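Local structure of uncharacterized protein (Bordetella pertussis, 3FVV) at residues 165-168 and 169-173; 211-215 and 216-220; 74-77 and 78-82; 62-65 and 66-70. The protein probably removes the phosphate from histidinol phosphate to give histidinol, as a magnesium-dependent phosphatase of the HAD-like superfamily. One frame throughout, in Å; residues are numbered along the deposited sequence.

Interaction 1 of 4, residues 165-168 and 169-173; sequences NQWL and AGMGL
The torsions of Trp-167 and Met-171, one helical turn apart, bring the two side chains together. The indole of Trp-167 lies trans to its own nitrogen (chi1 161°) and swings forward along the helix. CG of Met-171 stays beside its nitrogen (chi1 -69°), and the chain then bends at its last torsion. The two side chains run side by side. The sulfur comes to the pyrrole part of the indole: SD of Met-171 is 3.5 Å from NE1 of Trp-167 and 4.1 Å from the centroid of the five-membered ring. It approaches obliquely, 42° off the ring normal. This is a Met-aromatic contact.

The backbone ends the helix here with a Schellman motif, and Gly-172 has the positive phi. Its two bonds run from N of Leu-173 to O of Leu-168 at 2.8 Å and from N of Gly-172 to O of Ala-169 at 2.7 Å. N of Met-171 is a further donor to O of Leu-168, at 2.9 Å, from the opposite face of the carbonyl plane to Leu-173. The turn brings CB of Leu-173 to 4.3 Å from CB of Leu-168. One water closes the loop by donating to O of Asn-165 and to O of Leu-173.

The contact lies at the C-terminal end of helix 158-170, on the Rossmann-like alpha/beta core of the HAD fold. Trp-167 packs against Leu-6, Leu-8, Ala-112 and Ile-135. Its ring also meets that of His-133, which Met-171 touches too. Leu-168 is buried over Leu-6 and Leu-110. The last turn thus rests on strands 5-9, 110-115 and 133-142, which run parallel to one another in the mixed sheet.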
loop_
_atom_site.group_PDB
_atom_site.type_symbol
_atom_site.label_atom_id
_atom_site.label_comp_id
_atom_site.label_asym_id
_atom_site.label_seq_id
_atom_site.Cartn_x
_atom_site.Cartn_y
_atom_site.Cartn_z
ATOM N N ASN A 165 10.233 4.123 -10.533
ATOM C CA ASN A 165 11.390 4.559 -11.372
ATOM C C ASN A 165 12.099 5.792 -10.739
ATOM O O ASN A 165 13.362 5.859 -10.678
ATOM C CB ASN A 165 11.002 4.762 -12.832
ATOM C CG ASN A 165 10.628 3.443 -13.548
ATOM O OD1 ASN A 165 9.628 3.378 -14.310
ATOM N ND2 ASN A 165 11.411 2.410 -13.312
ATOM N N GLN A 166 11.307 6.702 -10.169
ATOM C CA GLN A 166 11.903 7.859 -9.483
ATOM C C GLN A 166 12.731 7.415 -8.301
ATOM O O GLN A 166 13.817 7.906 -8.130
ATOM C CB GLN A 166 10.860 8.876 -9.066
ATOM C CG GLN A 166 10.146 9.441 -10.240
ATOM C CD GLN A 166 9.005 10.347 -9.903
ATOM O OE1 GLN A 166 8.215 10.097 -8.977
ATOM N NE2 GLN A 166 8.857 11.408 -10.720
ATOM N N TRP A 167 12.236 6.455 -7.502
ATOM C CA TRP A 167 12.992 5.971 -6.351
ATOM C C TRP A 167 14.341 5.305 -6.726
ATOM O O TRP A 167 15.378 5.591 -6.138
ATOM C CB TRP A 167 12.090 5.056 -5.519
ATOM C CG TRP A 167 12.770 4.158 -4.611
ATOM C CD1 TRP A 167 13.415 4.482 -3.464
ATOM C CD2 TRP A 167 12.862 2.754 -4.749
ATOM N NE1 TRP A 167 13.921 3.339 -2.867
ATOM C CE2 TRP A 167 13.592 2.267 -3.641
ATOM C CE3 TRP A 167 12.427 1.855 -5.712
ATOM C CZ2 TRP A 167 13.896 0.931 -3.476
ATOM C CZ3 TRP A 167 12.715 0.511 -5.528
ATOM C CH2 TRP A 167 13.457 0.073 -4.426
ATOM N N LEU A 168 14.329 4.437 -7.711
ATOM C CA LEU A 168 15.550 3.790 -8.121
ATOM C C LEU A 168 16.585 4.844 -8.565
ATOM O O LEU A 168 17.770 4.772 -8.201
ATOM C CB LEU A 168 15.269 2.786 -9.254
ATOM C CG LEU A 168 14.488 1.551 -8.803
ATOM C CD1 LEU A 168 13.892 0.789 -9.983
ATOM C CD2 LEU A 168 15.326 0.617 -7.888
ATOM N N ALA A 169 16.152 5.836 -9.330
ATOM C CA ALA A 169 17.099 6.848 -9.844
ATOM C C ALA A 169 17.701 7.654 -8.669
ATOM O O ALA A 169 18.896 7.921 -8.615
ATOM C CB ALA A 169 16.391 7.746 -10.821
ATOM N N GLY A 170 16.864 8.032 -7.713
ATOM C CA GLY A 170 17.360 8.569 -6.438
ATOM C C GLY A 170 18.492 7.753 -5.775
ATOM O O GLY A 170 19.365 8.291 -5.127
ATOM N N MET A 171 18.507 6.450 -5.971
ATOM C CA MET A 171 19.589 5.620 -5.421
ATOM C C MET A 171 20.677 5.406 -6.471
ATOM O O MET A 171 21.673 4.709 -6.224
ATOM C CB MET A 171 19.011 4.292 -4.960
ATOM C CG MET A 171 18.092 4.395 -3.730
ATOM S SD MET A 171 17.364 2.742 -3.290
ATOM C CE MET A 171 18.912 1.936 -2.847
ATOM N N GLY A 172 20.473 5.943 -7.674
ATOM C CA GLY A 172 21.479 5.791 -8.734
ATOM C C GLY A 172 21.325 4.480 -9.454
ATOM O O GLY A 172 22.267 3.930 -9.945
ATOM N N LEU A 173 20.114 3.974 -9.516
ATOM C CA LEU A 173 19.843 2.651 -10.089
ATOM C C LEU A 173 18.677 2.750 -11.076
ATOM O O LEU A 173 17.993 3.747 -11.103
ATOM C CB LEU A 173 19.391 1.692 -8.987
ATOM C CG LEU A 173 20.389 1.299 -7.910
ATOM C CD1 LEU A 173 19.617 0.780 -6.712
ATOM C CD2 LEU A 173 21.306 0.263 -8.486
HETATM O O HOH W 1 15.412 4.642 -12.406
#

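Interaction 2 of 4, residues 211-215 and 216-220; sequences EIAQA and RGWQV
A Schellman motif ends helix 207-216 here and turns the chain into strand 219-221, within the beta-alpha-beta unit that starts at strand 199-203. The unit belongs to the Rossmann-like alpha/beta core of the HAD fold. Gly-217 is the residue with positive phi. Its N bonds to O of Gln-214 at 3.0 Å, with the donor well above the carbonyl plane. N of Trp-218 reaches back to O of Ala-213 at 2.9 Å. Just before the glycine, N of Arg-216 makes the last regular i+4 bond, to O of Ile-212.

Ile-212 carries much of the side-chain contact. Its CG2 branch lies trans to the backbone nitrogen and serves two flat groups. It sits over one face of the Arg-216 guanidinium, offset toward the rim, with CG2 of Ile-212 3.6 Å from NE of Arg-216. It also meets the indole obliquely, 3.7 Å from CZ3 of Trp-218. The arginine chain is extended from CG to NE and runs alongside the isoleucine. Its CD lies over one face of the Trp-218 ring, near the rim. The methyl of Ala-213 faces the residues after the turn: its CB is 3.7 Å from CG2 of Val-220 and 4.0 Å from CB of Trp-218.

NH1 of Arg-216 has its salt-bridge partner in Glu-195 of helix 191-196. Ala-213 is buried on Ala-202, and Trp-218 touches Pro-200, both of strand 199-203. Trp-218 also touches Leu-209 of its own helix. Gln-219 pairs by backbone with Ala-202, so the strand that follows the turn pairs in parallel with strand 199-203.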
loop_
_atom_site.group_PDB
_atom_site.type_symbol
_atom_site.label_atom_id
_atom_site.label_comp_id
_atom_site.label_asym_id
_atom_site.label_seq_id
_atom_site.Cartn_x
_atom_site.Cartn_y
_atom_site.Cartn_z
ATOM N N GLU A 211 -7.544 -14.241 -13.963
ATOM C CA GLU A 211 -7.757 -14.526 -15.391
ATOM C C GLU A 211 -6.583 -14.036 -16.240
ATOM O O GLU A 211 -6.047 -14.767 -17.069
ATOM C CB GLU A 211 -9.030 -13.815 -15.807
ATOM C CG GLU A 211 -9.318 -13.767 -17.289
ATOM C CD GLU A 211 -10.804 -13.505 -17.573
ATOM O OE1 GLU A 211 -11.533 -13.022 -16.662
ATOM O OE2 GLU A 211 -11.247 -13.804 -18.708
ATOM N N ILE A 212 -6.155 -12.808 -15.983
ATOM C CA ILE A 212 -4.999 -12.240 -16.659
ATOM C C ILE A 212 -3.718 -13.020 -16.376
ATOM O O ILE A 212 -2.935 -13.259 -17.307
ATOM C CB ILE A 212 -4.787 -10.775 -16.226
ATOM C CG1 ILE A 212 -5.918 -9.920 -16.809
ATOM C CG2 ILE A 212 -3.392 -10.284 -16.656
ATOM C CD1 ILE A 212 -6.147 -8.652 -16.065
ATOM N N ALA A 213 -3.516 -13.425 -15.110
ATOM C CA ALA A 213 -2.361 -14.245 -14.729
ATOM C C ALA A 213 -2.335 -15.556 -15.504
ATOM O O ALA A 213 -1.297 -15.943 -16.056
ATOM C CB ALA A 213 -2.375 -14.548 -13.284
ATOM N N GLN A 214 -3.458 -16.263 -15.518
ATOM C CA GLN A 214 -3.497 -17.538 -16.193
ATOM C C GLN A 214 -3.263 -17.294 -17.669
ATOM O O GLN A 214 -2.406 -17.934 -18.261
ATOM C CB GLN A 214 -4.792 -18.272 -15.932
ATOM C CG GLN A 214 -4.844 -18.722 -14.520
ATOM C CD GLN A 214 -6.216 -19.213 -14.090
ATOM O OE1 GLN A 214 -7.193 -19.061 -14.814
ATOM N NE2 GLN A 214 -6.293 -19.806 -12.884
ATOM N N ALA A 215 -3.920 -16.295 -18.236
ATOM C CA ALA A 215 -3.744 -16.072 -19.665
ATOM C C ALA A 215 -2.269 -15.962 -19.925
ATOM O O ALA A 215 -1.772 -16.643 -20.786
ATOM C CB ALA A 215 -4.470 -14.830 -20.161
ATOM N N ARG A 216 -1.554 -15.132 -19.169
ATOM C CA ARG A 216 -0.174 -14.817 -19.503
ATOM C C ARG A 216 0.844 -15.740 -18.866
ATOM O O ARG A 216 2.024 -15.488 -18.962
ATOM C CB ARG A 216 0.152 -13.385 -19.112
ATOM C CG ARG A 216 -0.863 -12.404 -19.579
ATOM C CD ARG A 216 -0.390 -10.972 -19.396
ATOM N NE ARG A 216 -1.487 -10.081 -19.750
ATOM C CZ ARG A 216 -1.477 -8.749 -19.702
ATOM N NH1 ARG A 216 -0.407 -8.043 -19.324
ATOM N NH2 ARG A 216 -2.571 -8.114 -20.074
ATOM N N GLY A 217 0.416 -16.801 -18.202
ATOM C CA GLY A 217 1.385 -17.670 -17.515
ATOM C C GLY A 217 2.092 -17.104 -16.272
ATOM O O GLY A 217 3.105 -17.653 -15.848
ATOM N N TRP A 218 1.563 -16.024 -15.684
ATOM C CA TRP A 218 2.172 -15.380 -14.494
ATOM C C TRP A 218 1.947 -16.260 -13.290
ATOM O O TRP A 218 0.841 -16.777 -13.106
ATOM C CB TRP A 218 1.507 -14.023 -14.200
ATOM C CG TRP A 218 1.772 -12.937 -15.168
ATOM C CD1 TRP A 218 2.690 -12.935 -16.161
ATOM C CD2 TRP A 218 1.130 -11.653 -15.208
ATOM N NE1 TRP A 218 2.659 -11.731 -16.821
ATOM C CE2 TRP A 218 1.708 -10.930 -16.244
ATOM C CE3 TRP A 218 0.118 -11.050 -14.458
ATOM C CZ2 TRP A 218 1.304 -9.613 -16.563
ATOM C CZ3 TRP A 218 -0.287 -9.769 -14.774
ATOM C CH2 TRP A 218 0.292 -9.069 -15.829
ATOM N N GLN A 219 2.969 -16.397 -12.446
ATOM C CA GLN A 219 2.868 -17.131 -11.192
ATOM C C GLN A 219 1.670 -16.573 -10.367
ATOM O O GLN A 219 1.398 -15.376 -10.436
ATOM C CB GLN A 219 4.222 -17.000 -10.481
ATOM C CG GLN A 219 4.373 -17.406 -9.072
ATOM C CD GLN A 219 4.356 -18.871 -8.938
ATOM O OE1 GLN A 219 3.323 -19.493 -9.103
ATOM N NE2 GLN A 219 5.505 -19.454 -8.693
ATOM N N VAL A 220 0.943 -17.452 -9.666
ATOM C CA VAL A 220 -0.208 -17.099 -8.798
ATOM C C VAL A 220 0.087 -17.689 -7.459
ATOM O O VAL A 220 0.559 -18.796 -7.396
ATOM C CB VAL A 220 -1.541 -17.680 -9.302
ATOM C CG1 VAL A 220 -2.661 -17.480 -8.292
ATOM C CG2 VAL A 220 -1.921 -17.060 -10.635
#

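Interaction 3 of 4, residues 74-77 and 78-82; sequences PVEL and AAWHE
Glu-76 and Trp-80 form the tight part of this contact, one turn apart near the start of helix 74-89. This helix is consistent with the helical cap of SerB-type HAD phosphatases. The indole lies back along the helix, with CG beside its own nitrogen (chi1 -54°). CB of Glu-76 sits over the face of the six-membered ring, 3.8 Å from the Trp-80 centroid and 18° off the normal. This is a CH-pi contact. The carbonyl oxygen of Glu-76 lies over a face of the indole too, 3.3 Å from CG of Trp-80. The same oxygen takes a nearly straight bond from N of Trp-80 at 2.9 Å. The carboxylate continues alongside the ring, the two planes 33° apart.

Inward, Leu-77 is buried on Phe-120 of helix 119-128, and its CD2 is 4.3 Å from CE3 of Trp-80.

The solvent side is looser. Val-75, Ala-78 and Ala-79 are exposed, and their link is mainly backbone. N of Ala-79 makes only a weak bond to O of Val-75, at 3.3 Å.

OE1 of Glu-76 accepts from N of Ser-73, just before the helix. Its negative charge therefore lies by the helix N-terminus, which should favour it electrostatically. The indole also receives a cation-pi contact from Arg-33.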
loop_
_atom_site.group_PDB
_atom_site.type_symbol
_atom_site.label_atom_id
_atom_site.label_comp_id
_atom_site.label_asym_id
_atom_site.label_seq_id
_atom_site.Cartn_x
_atom_site.Cartn_y
_atom_site.Cartn_z
ATOM N N PRO A 74 -0.101 15.531 14.823
ATOM C CA PRO A 74 0.664 14.342 14.491
ATOM C C PRO A 74 1.144 13.541 15.742
ATOM O O PRO A 74 1.381 12.362 15.645
ATOM C CB PRO A 74 1.845 14.907 13.696
ATOM C CG PRO A 74 1.950 16.318 14.116
ATOM C CD PRO A 74 0.530 16.748 14.309
ATOM N N VAL A 75 1.210 14.188 16.904
ATOM C CA VAL A 75 1.546 13.508 18.134
ATOM C C VAL A 75 0.410 12.552 18.552
ATOM O O VAL A 75 0.689 11.351 18.834
ATOM C CB VAL A 75 1.940 14.481 19.219
ATOM C CG1 VAL A 75 1.975 13.809 20.594
ATOM C CG2 VAL A 75 3.320 15.227 18.851
ATOM N N GLU A 76 -0.853 13.017 18.474
ATOM C CA GLU A 76 -1.993 12.143 18.731
ATOM C C GLU A 76 -2.052 10.999 17.729
ATOM O O GLU A 76 -2.242 9.837 18.107
ATOM C CB GLU A 76 -3.325 12.905 18.638
ATOM C CG GLU A 76 -3.571 13.924 19.734
ATOM C CD GLU A 76 -4.779 14.842 19.391
ATOM O OE1 GLU A 76 -4.944 15.286 18.210
ATOM O OE2 GLU A 76 -5.557 15.126 20.320
ATOM N N LEU A 77 -1.870 11.354 16.457
ATOM C CA LEU A 77 -1.974 10.373 15.336
ATOM C C LEU A 77 -0.997 9.197 15.508
ATOM O O LEU A 77 -1.352 8.052 15.290
ATOM C CB LEU A 77 -1.741 11.078 13.979
ATOM C CG LEU A 77 -2.847 11.973 13.425
ATOM C CD1 LEU A 77 -2.288 12.609 12.238
ATOM C CD2 LEU A 77 -4.125 11.166 13.065
ATOM N N ALA A 78 0.234 9.495 15.911
ATOM C CA ALA A 78 1.180 8.466 16.192
ATOM C C ALA A 78 0.758 7.520 17.310
ATOM O O ALA A 78 0.969 6.325 17.173
ATOM C CB ALA A 78 2.666 9.045 16.470
ATOM N N ALA A 79 0.324 8.049 18.443
ATOM C CA ALA A 79 -0.142 7.271 19.577
ATOM C C ALA A 79 -1.303 6.384 19.068
ATOM O O ALA A 79 -1.280 5.184 19.236
ATOM C CB ALA A 79 -0.560 8.200 20.777
ATOM N N TRP A 80 -2.245 6.967 18.323
ATOM C CA TRP A 80 -3.367 6.168 17.811
ATOM C C TRP A 80 -2.983 5.113 16.780
ATOM O O TRP A 80 -3.529 4.013 16.751
ATOM C CB TRP A 80 -4.501 7.056 17.271
ATOM C CG TRP A 80 -4.978 8.069 18.250
ATOM C CD1 TRP A 80 -4.853 8.021 19.578
ATOM C CD2 TRP A 80 -5.630 9.306 17.950
ATOM N NE1 TRP A 80 -5.366 9.143 20.150
ATOM C CE2 TRP A 80 -5.886 9.940 19.163
ATOM C CE3 TRP A 80 -6.051 9.918 16.760
ATOM C CZ2 TRP A 80 -6.514 11.218 19.248
ATOM C CZ3 TRP A 80 -6.693 11.159 16.841
ATOM C CH2 TRP A 80 -6.903 11.798 18.075
ATOM N N HIS A 81 -2.021 5.432 15.937
ATOM C CA HIS A 81 -1.537 4.447 14.997
ATOM C C HIS A 81 -0.865 3.255 15.694
ATOM O O HIS A 81 -0.998 2.167 15.262
ATOM C CB HIS A 81 -0.663 5.095 13.946
ATOM C CG HIS A 81 -0.282 4.165 12.851
ATOM N ND1 HIS A 81 -0.995 4.060 11.668
ATOM C CD2 HIS A 81 0.697 3.256 12.774
ATOM C CE1 HIS A 81 -0.442 3.139 10.906
ATOM N NE2 HIS A 81 0.583 2.632 11.553
ATOM N N GLU A 82 -0.129 3.476 16.763
ATOM C CA GLU A 82 0.412 2.345 17.512
ATOM C C GLU A 82 -0.667 1.428 18.021
ATOM O O GLU A 82 -0.561 0.246 17.962
ATOM C CB GLU A 82 1.290 2.778 18.702
ATOM C CG GLU A 82 2.522 3.562 18.326
ATOM C CD GLU A 82 3.168 4.284 19.512
ATOM O OE1 GLU A 82 2.800 4.008 20.667
ATOM O OE2 GLU A 82 4.021 5.179 19.297
#

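Interaction 4 of 4, residues 62-65 and 66-70; sequences AEFM and LGLLA
Ala-62 to Ala-70 run along helix 58-70, where N of Leu-66 bonds to O of Ala-62 at 3.0 Å and N of Gly-67 to O of Glu-63 at 2.8 Å, both i+4, while N of Leu-68 makes an i+3 bond to O of Met-65 at 3.1 Å, from well above the carbonyl plane.

Leu-68 is the side chain that meets both Phe-64 and Met-65. Its CD1 is 4.2 Å from SD of Met-65 and 4.2 Å from CE2 of Phe-64. The phenyl ring comes forward along the helix because it is trans to its nitrogen (chi1 170°). The methyl meets it obliquely. Met-65 lies beside Leu-68, pointing the same way, and its chain bends at the second torsion (chi2 -56°). These are loose apolar contacts. Closer approaches are made to the backbone: CB of Leu-68 is 3.2 Å from O of Met-65, and CG of Leu-66 is 3.5 Å from O of Ala-62. O of Phe-64 receives only weak bonds, from N of Gly-67 and N of Leu-68.

O of Leu-68 accepts a hydrogen bond from ND1 of His-72, beyond this segment. The helix lies in the chain between strands 5-9 and 110-115, consistent with the helical cap of SerB-type HAD phosphatases. Several of its faces are covered. Met-65 and Leu-68 pack on Ala-25 of helix 20-30, and Leu-69 packs on Trp-24 there. Phe-64 turns to Asn-44 and Leu-47 of helix 37-53. Leu-66 and Leu-69 cover Pro-139 of strand 133-142, so this helix bridges two helices and the long strand of the sheet.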
loop_
_atom_site.group_PDB
_atom_site.type_symbol
_atom_site.label_atom_id
_atom_site.label_comp_id
_atom_site.label_asym_id
_atom_site.label_seq_id
_atom_site.Cartn_x
_atom_site.Cartn_y
_atom_site.Cartn_z
ATOM N N ALA A 62 -8.465 9.487 -2.216
ATOM C CA ALA A 62 -7.185 9.583 -1.454
ATOM C C ALA A 62 -7.262 10.801 -0.567
ATOM O O ALA A 62 -6.931 10.730 0.625
ATOM C CB ALA A 62 -5.957 9.643 -2.383
ATOM N N GLU A 63 -7.775 11.908 -1.111
ATOM C CA GLU A 63 -7.929 13.116 -0.285
ATOM C C GLU A 63 -8.791 12.963 0.942
ATOM O O GLU A 63 -8.390 13.409 2.017
ATOM C CB GLU A 63 -8.446 14.278 -1.114
ATOM C CG GLU A 63 -7.268 14.959 -1.792
ATOM C CD GLU A 63 -7.652 15.720 -3.028
ATOM O OE1 GLU A 63 -8.866 16.044 -3.213
ATOM O OE2 GLU A 63 -6.712 16.003 -3.798
ATOM N N PHE A 64 -9.960 12.335 0.812
ATOM C CA PHE A 64 -10.830 12.078 2.004
ATOM C C PHE A 64 -10.040 11.344 3.122
ATOM O O PHE A 64 -10.150 11.651 4.309
ATOM C CB PHE A 64 -12.041 11.248 1.613
ATOM C CG PHE A 64 -12.826 10.759 2.790
ATOM C CD1 PHE A 64 -13.903 11.473 3.258
ATOM C CD2 PHE A 64 -12.459 9.585 3.448
ATOM C CE1 PHE A 64 -14.620 11.029 4.405
ATOM C CE2 PHE A 64 -13.142 9.159 4.571
ATOM C CZ PHE A 64 -14.224 9.886 5.043
ATOM N N MET A 65 -9.293 10.335 2.721
ATOM C CA MET A 65 -8.423 9.583 3.634
ATOM C C MET A 65 -7.365 10.463 4.320
ATOM O O MET A 65 -7.151 10.363 5.515
ATOM C CB MET A 65 -7.777 8.382 2.887
ATOM C CG MET A 65 -8.776 7.273 2.433
ATOM S SD MET A 65 -9.768 6.599 3.854
ATOM C CE MET A 65 -10.234 5.018 3.200
ATOM N N LEU A 66 -6.736 11.367 3.590
ATOM C CA LEU A 66 -5.742 12.275 4.170
ATOM C C LEU A 66 -6.396 13.306 5.046
ATOM O O LEU A 66 -5.759 13.842 5.980
ATOM C CB LEU A 66 -4.888 12.977 3.105
ATOM C CG LEU A 66 -4.135 12.026 2.188
ATOM C CD1 LEU A 66 -3.320 12.781 1.169
ATOM C CD2 LEU A 66 -3.215 11.126 2.978
ATOM N N GLY A 67 -7.661 13.596 4.757
ATOM C CA GLY A 67 -8.415 14.543 5.545
ATOM C C GLY A 67 -8.592 13.973 6.929
ATOM O O GLY A 67 -8.724 14.719 7.883
ATOM N N LEU A 68 -8.571 12.649 7.069
ATOM C CA LEU A 68 -8.616 12.081 8.408
ATOM C C LEU A 68 -7.375 12.452 9.270
ATOM O O LEU A 68 -7.457 12.574 10.471
ATOM C CB LEU A 68 -8.764 10.569 8.320
ATOM C CG LEU A 68 -10.110 10.126 7.724
ATOM C CD1 LEU A 68 -10.143 8.629 7.464
ATOM C CD2 LEU A 68 -11.202 10.571 8.662
ATOM N N LEU A 69 -6.228 12.590 8.617
ATOM C CA LEU A 69 -4.983 13.007 9.272
ATOM C C LEU A 69 -4.932 14.501 9.621
ATOM O O LEU A 69 -4.356 14.912 10.655
ATOM C CB LEU A 69 -3.817 12.634 8.353
ATOM C CG LEU A 69 -3.633 11.160 7.918
ATOM C CD1 LEU A 69 -2.353 11.100 7.039
ATOM C CD2 LEU A 69 -3.537 10.138 9.069
ATOM N N ALA A 70 -5.577 15.303 8.771
ATOM C CA ALA A 70 -5.615 16.752 8.888
ATOM C C ALA A 70 -6.386 17.185 10.134
ATOM O O ALA A 70 -6.168 18.273 10.652
ATOM C CB ALA A 70 -6.222 17.405 7.550
#

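Overall arrangement
Interactions 3 and 4 lie on successive helices, 58-70 and 74-89, with centres 15 Å apart, and they touch where CD1 of Leu-77 packs 3.5 Å from O of Leu-69. His-72, between the helices, bonds to Leu-68 and meets Trp-80 edge to face. Interactions 1 and 2 are both Schellman helix ends on the core, their centres 29 Å apart. Interaction 2 is about 41 and 35 Å from interactions 3 and 4 between centres, across the chain's centre. In this family the active site lies at the C-terminal ends of the parallel core strands, under the cap. Interactions 1 and 2, where helices lead into strands, probably sit toward the other end; 3 and 4 belong to the cap side.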